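Side-chain contacts in cystathionine beta-lyase family protein, YNBB B.subtilis ortholog (PDB 3HVY), which is probably a pyridoxal-phosphate-dependent lyase of the methionine gamma-lyase family, with a putative role in aluminium resistance: residues D[118-123]-D[165-170]; D[204-209]-D[213-218]. All coordinates share one frame; numbering follows the deposited sequence.

Contact 1: D[118-123]-D[165-170]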
loop_
_atom_site.group_PDB
_atom_site.type_symbol
_atom_site.label_atom_id
_atom_site.label_comp_id
_atom_site.label_asym_id
_atom_site.label_seq_id
_atom_site.Cartn_x
_atom_site.Cartn_y
_atom_site.Cartn_z
ATOM N N THR D 118 1.660 -6.294 42.447
ATOM C CA THR D 118 0.787 -5.128 42.528
ATOM C C THR D 118 1.245 -4.006 41.612
ATOM O O THR D 118 2.434 -3.693 41.547
ATOM C CB THR D 118 0.685 -4.590 43.932
ATOM O OG1 THR D 118 0.232 -5.622 44.807
ATOM C CG2 THR D 118 -0.287 -3.405 43.968
HETATM N N MSE D 119 0.284 -3.428 40.890
HETATM C CA MSE D 119 0.460 -2.236 40.058
HETATM C C MSE D 119 -0.126 -1.050 40.834
HETATM O O MSE D 119 -1.200 -1.157 41.430
HETATM C CB MSE D 119 -0.319 -2.375 38.745
HETATM C CG MSE D 119 -0.351 -1.140 37.916
HETATM SE SE MSE D 119 -1.563 -1.312 36.365
HETATM C CE MSE D 119 -1.548 0.597 35.817
HETATM N N MSE D 120 0.561 0.090 40.809
HETATM C CA MSE D 120 0.077 1.233 41.560
HETATM C C MSE D 120 0.078 2.476 40.722
HETATM O O MSE D 120 1.131 2.882 40.193
HETATM C CB MSE D 120 0.878 1.443 42.857
HETATM C CG MSE D 120 0.360 2.650 43.725
HETATM SE SE MSE D 120 1.163 2.821 45.471
HETATM C CE MSE D 120 2.991 3.141 44.853
ATOM N N SER D 121 -1.113 3.044 40.554
ATOM C CA SER D 121 -1.289 4.292 39.828
ATOM C C SER D 121 -1.146 5.429 40.850
ATOM O O SER D 121 -1.774 5.399 41.915
ATOM C CB SER D 121 -2.664 4.382 39.154
ATOM O OG SER D 121 -2.746 3.523 38.043
ATOM N N ILE D 122 -0.338 6.422 40.532
ATOM C CA ILE D 122 -0.092 7.480 41.489
ATOM C C ILE D 122 -0.647 8.884 41.151
ATOM O O ILE D 122 -0.532 9.796 41.978
ATOM C CB ILE D 122 1.364 7.538 41.935
ATOM C CG1 ILE D 122 2.271 7.961 40.773
ATOM C CG2 ILE D 122 1.792 6.189 42.600
ATOM C CD1 ILE D 122 3.729 8.333 41.224
ATOM N N CYS D 123 -1.311 9.021 40.006
ATOM C CA CYS D 123 -1.916 10.262 39.589
ATOM C C CYS D 123 -3.444 10.188 39.652
ATOM O O CYS D 123 -4.115 10.742 38.794
ATOM C CB CYS D 123 -1.515 10.559 38.149
ATOM S SG CYS D 123 0.232 10.612 37.898
ATOM N N ASN D 165 3.991 11.477 49.558
ATOM C CA ASN D 165 4.170 10.823 50.830
ATOM C C ASN D 165 3.404 9.517 50.973
ATOM O O ASN D 165 3.901 8.592 51.587
ATOM C CB ASN D 165 3.830 11.755 52.002
ATOM C CG ASN D 165 4.902 12.842 52.224
ATOM O OD1 ASN D 165 6.012 12.796 51.674
ATOM N ND2 ASN D 165 4.555 13.830 53.040
ATOM N N THR D 166 2.190 9.438 50.450
ATOM C CA THR D 166 1.454 8.173 50.481
ATOM C C THR D 166 2.101 7.129 49.558
ATOM O O THR D 166 2.190 5.944 49.904
ATOM C CB THR D 166 0.000 8.387 50.065
ATOM O OG1 THR D 166 -0.582 9.284 51.009
ATOM C CG2 THR D 166 -0.765 7.087 50.080
ATOM N N VAL D 167 2.615 7.579 48.421
ATOM C CA VAL D 167 3.332 6.692 47.500
ATOM C C VAL D 167 4.510 6.010 48.216
ATOM O O VAL D 167 4.700 4.786 48.132
ATOM C CB VAL D 167 3.886 7.460 46.308
ATOM C CG1 VAL D 167 4.769 6.509 45.426
ATOM C CG2 VAL D 167 2.752 8.049 45.460
ATOM N N LYS D 168 5.263 6.805 48.965
ATOM C CA LYS D 168 6.407 6.313 49.734
ATOM C C LYS D 168 6.002 5.372 50.828
ATOM O O LYS D 168 6.644 4.329 51.020
ATOM C CB LYS D 168 7.209 7.496 50.298
ATOM C CG LYS D 168 8.004 8.136 49.184
ATOM C CD LYS D 168 8.582 9.470 49.589
ATOM C CE LYS D 168 9.977 9.380 50.148
ATOM N NZ LYS D 168 10.564 10.750 50.215
ATOM N N GLU D 169 4.940 5.731 51.549
ATOM C CA GLU D 169 4.361 4.843 52.582
ATOM C C GLU D 169 3.936 3.479 51.987
ATOM O O GLU D 169 4.155 2.431 52.550
ATOM C CB GLU D 169 3.140 5.518 53.231
ATOM C CG GLU D 169 3.406 6.700 54.182
ATOM C CD GLU D 169 2.107 7.373 54.657
ATOM N N GLU D 170 3.325 3.503 50.814
ATOM C CA GLU D 170 2.961 2.268 50.132
ATOM C C GLU D 170 4.189 1.468 49.735
ATOM O O GLU D 170 4.237 0.257 49.926
ATOM C CB GLU D 170 2.127 2.580 48.886
ATOM C CG GLU D 170 0.740 3.034 49.221
ATOM C CD GLU D 170 -0.123 1.908 49.801
ATOM O OE1 GLU D 170 0.322 0.744 49.870
ATOM O OE2 GLU D 170 -1.276 2.190 50.160
#

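Contact 2: D[204-209]-D[213-218]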
loop_
_atom_site.group_PDB
_atom_site.type_symbol
_atom_site.label_atom_id
_atom_site.label_comp_id
_atom_site.label_asym_id
_atom_site.label_seq_id
_atom_site.Cartn_x
_atom_site.Cartn_y
_atom_site.Cartn_z
ATOM N N LYS D 204 12.500 10.975 41.583
ATOM C CA LYS D 204 13.574 11.206 42.555
ATOM C C LYS D 204 13.084 10.837 43.943
ATOM O O LYS D 204 13.812 10.221 44.712
ATOM C CB LYS D 204 14.025 12.673 42.464
ATOM C CG LYS D 204 15.325 12.994 43.086
ATOM C CD LYS D 204 15.888 14.359 42.681
ATOM C CE LYS D 204 17.080 14.699 43.655
ATOM N NZ LYS D 204 17.894 15.924 43.304
ATOM N N SER D 205 11.839 11.153 44.278
ATOM C CA SER D 205 11.302 10.722 45.567
ATOM C C SER D 205 11.130 9.229 45.666
ATOM O O SER D 205 11.373 8.651 46.722
ATOM C CB SER D 205 9.927 11.340 45.854
ATOM O OG SER D 205 10.058 12.718 46.085
ATOM N N ILE D 206 10.618 8.608 44.605
ATOM C CA ILE D 206 10.482 7.161 44.588
ATOM C C ILE D 206 11.867 6.527 44.812
ATOM O O ILE D 206 12.000 5.604 45.608
ATOM C CB ILE D 206 9.824 6.657 43.281
ATOM C CG1 ILE D 206 8.339 7.025 43.267
ATOM C CG2 ILE D 206 9.986 5.096 43.075
ATOM C CD1 ILE D 206 7.745 7.003 41.867
ATOM N N ARG D 207 12.887 7.055 44.132
ATOM C CA ARG D 207 14.201 6.464 44.217
ATOM C C ARG D 207 14.897 6.660 45.568
ATOM O O ARG D 207 15.926 6.041 45.808
ATOM C CB ARG D 207 15.083 6.932 43.080
ATOM C CG ARG D 207 14.577 6.527 41.706
ATOM C CD ARG D 207 14.169 5.060 41.633
ATOM N NE ARG D 207 13.810 4.639 40.270
ATOM C CZ ARG D 207 13.095 3.553 39.969
ATOM N NH1 ARG D 207 12.624 2.755 40.903
ATOM N NH2 ARG D 207 12.836 3.274 38.718
ATOM N N GLU D 208 14.312 7.457 46.453
ATOM C CA GLU D 208 14.820 7.579 47.818
ATOM C C GLU D 208 14.523 6.308 48.625
ATOM O O GLU D 208 15.176 6.037 49.616
ATOM C CB GLU D 208 14.201 8.804 48.513
ATOM C CG GLU D 208 14.736 10.136 47.981
ATOM C CD GLU D 208 13.996 11.363 48.526
ATOM O OE1 GLU D 208 12.882 11.226 49.095
ATOM O OE2 GLU D 208 14.531 12.475 48.346
ATOM N N VAL D 209 13.513 5.549 48.220
ATOM C CA VAL D 209 13.118 4.368 48.961
ATOM C C VAL D 209 13.312 3.072 48.182
ATOM O O VAL D 209 13.463 2.028 48.768
ATOM C CB VAL D 209 11.628 4.469 49.350
ATOM C CG1 VAL D 209 11.134 3.194 50.123
ATOM C CG2 VAL D 209 11.431 5.678 50.213
ATOM N N VAL D 213 11.578 -0.764 41.717
ATOM C CA VAL D 213 10.199 -0.674 41.212
ATOM C C VAL D 213 10.226 -0.058 39.809
ATOM O O VAL D 213 10.945 0.897 39.563
ATOM C CB VAL D 213 9.281 0.112 42.207
ATOM C CG1 VAL D 213 9.794 1.577 42.392
ATOM C CG2 VAL D 213 7.843 0.082 41.757
ATOM N N ILE D 214 9.471 -0.648 38.879
ATOM C CA ILE D 214 9.401 -0.131 37.522
ATOM C C ILE D 214 8.591 1.152 37.468
ATOM O O ILE D 214 7.444 1.190 37.863
ATOM C CB ILE D 214 8.763 -1.199 36.541
ATOM C CG1 ILE D 214 9.544 -2.528 36.677
ATOM C CG2 ILE D 214 8.709 -0.643 35.115
ATOM C CD1 ILE D 214 8.930 -3.767 35.966
ATOM N N VAL D 215 9.177 2.224 36.979
ATOM C CA VAL D 215 8.414 3.444 36.776
ATOM C C VAL D 215 8.002 3.554 35.297
ATOM O O VAL D 215 8.844 3.736 34.395
ATOM C CB VAL D 215 9.180 4.664 37.251
ATOM C CG1 VAL D 215 8.446 5.938 36.799
ATOM C CG2 VAL D 215 9.396 4.588 38.761
ATOM N N PHE D 216 6.703 3.380 35.080
ATOM C CA PHE D 216 6.046 3.459 33.787
ATOM C C PHE D 216 5.326 4.780 33.623
ATOM O O PHE D 216 4.567 5.196 34.526
ATOM C CB PHE D 216 5.030 2.316 33.605
ATOM C CG PHE D 216 4.187 2.471 32.365
ATOM C CD1 PHE D 216 4.749 2.329 31.093
ATOM C CD2 PHE D 216 2.859 2.754 32.452
ATOM C CE1 PHE D 216 3.954 2.504 29.941
ATOM C CE2 PHE D 216 2.100 2.911 31.309
ATOM C CZ PHE D 216 2.668 2.801 30.067
ATOM N N VAL D 217 5.593 5.471 32.508
ATOM C CA VAL D 217 4.818 6.715 32.159
ATOM C C VAL D 217 4.059 6.585 30.816
ATOM O O VAL D 217 4.653 6.323 29.783
ATOM C CB VAL D 217 5.734 7.942 32.098
ATOM C CG1 VAL D 217 4.964 9.285 31.906
ATOM C CG2 VAL D 217 6.593 7.998 33.372
ATOM N N ASP D 218 2.742 6.731 30.875
ATOM C CA ASP D 218 1.883 6.874 29.701
ATOM C C ASP D 218 2.234 8.234 29.127
ATOM O O ASP D 218 1.931 9.261 29.749
ATOM C CB ASP D 218 0.436 6.820 30.165
ATOM C CG ASP D 218 -0.562 7.160 29.069
ATOM O OD1 ASP D 218 -0.118 7.547 27.962
ATOM O OD2 ASP D 218 -1.806 7.077 29.349
#

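Contact 1: D[118-123]-D[165-170]
Val-167 turns its two methyls from the helix to different partners: CG2 to Ile-122, CG1 to both Ile-122 and Met-120. The tight part is at Ile-122: its CG2 branch meets Val-167 CG2 at 3.5 Å, the two side chains crossing at about a right angle. The Ile-122 torsion behind this is the less common one, with CG1 wedged between the backbone N and the carbonyl carbon (chi1 67°), which turns the CG2 methyl to the helix. Beside it the selenomethionine Met-120 reaches out almost fully extended and then bends at its last torsion (chi3 63°). The bend lays the end methyl against the valine, Met-120 CE lying 3.9 Å from Val-167 CG1. Met-120 SE rests on the first carbons of Glu-170, 3.6 Å from Glu-170 CB. This is helix-on-sheet packing in the alpha/beta domain of a PLP enzyme: helix 164-173 lies against one face of the mixed sheet near its edge, where strand 118-121 runs between strands 151-154 and 177-183. Ile-122 also touches Ile-180 and Ile-182 of the neighbouring strand 177-183, which continue the apolar layer. The Glu-170 end is the more open side: the touch on the selenium is close, but it is made by CB and CG alone. Glu-170 is partly exposed, and its OE1 forms a salt bridge with Lys-153 NZ of the edge strand.

Contact 2: D[204-209]-D[213-218]
Arg-207 closes its guanidinium on the carbonyl of Val-213, both terminal nitrogens pointing at the one oxygen. The NH1 bond to Val-213 O is the shorter and straighter, 2.8 Å with an N-H...O angle of 156°, and it lands on a lone pair in the carbonyl plane. NH2 reaches the same O at 3.2 Å, more bent (138°) but nearly in line with the C=O bond. The oxygen lies close to the guanidinium plane, so the group is held edge-on while Val-215 CG2 sits over one face, 3.7 Å from Arg-207 NH2. Each terminal nitrogen also has a second acceptor: NH1 bonds to Asn-210 O in the connecting turn, and NH2 makes a salt bridge with Asp-236 OD2, which in turn accepts from Val-215 N. Asn-210 OD1 takes the N-H of Val-213, so Val-213, just ahead of the strand, is held at both its amide and its carbonyl. Next to this polar network Ile-206 supplies the apolar packing, its CG2 3.6 Å from Val-213 CG1 and its CD1 reaching more distantly to Val-215 CG2. The pair is the second half of a beta-alpha-beta unit, in which helix 196-207 turns back through a short loop into strand 214-218, as in other fold-type I PLP enzymes.

Contact 1 comes first along the chain and closes before contact 2 opens, yet their centres lie only 10 Å apart. Both pack a helix on the same mixed sheet, with strand 177-183 standing between strands 118-121 and 214-218. The two contacts touch: Lys-168 NZ forms a 2.6 Å salt bridge with Glu-208 OE1, and Val-167 CG1 comes within 4.2 Å of Ile-206 CG1, so the apolar layers join as well. At its far end, strand 214-218 brings Asp-218 to the cofactor, OD2 bonding to N1 of the modified lysine at position 244. The helix packing of contact 2 thus lies on the same strand that carries a cofactor-binding residue, and contact 1 extends that layer two strands along.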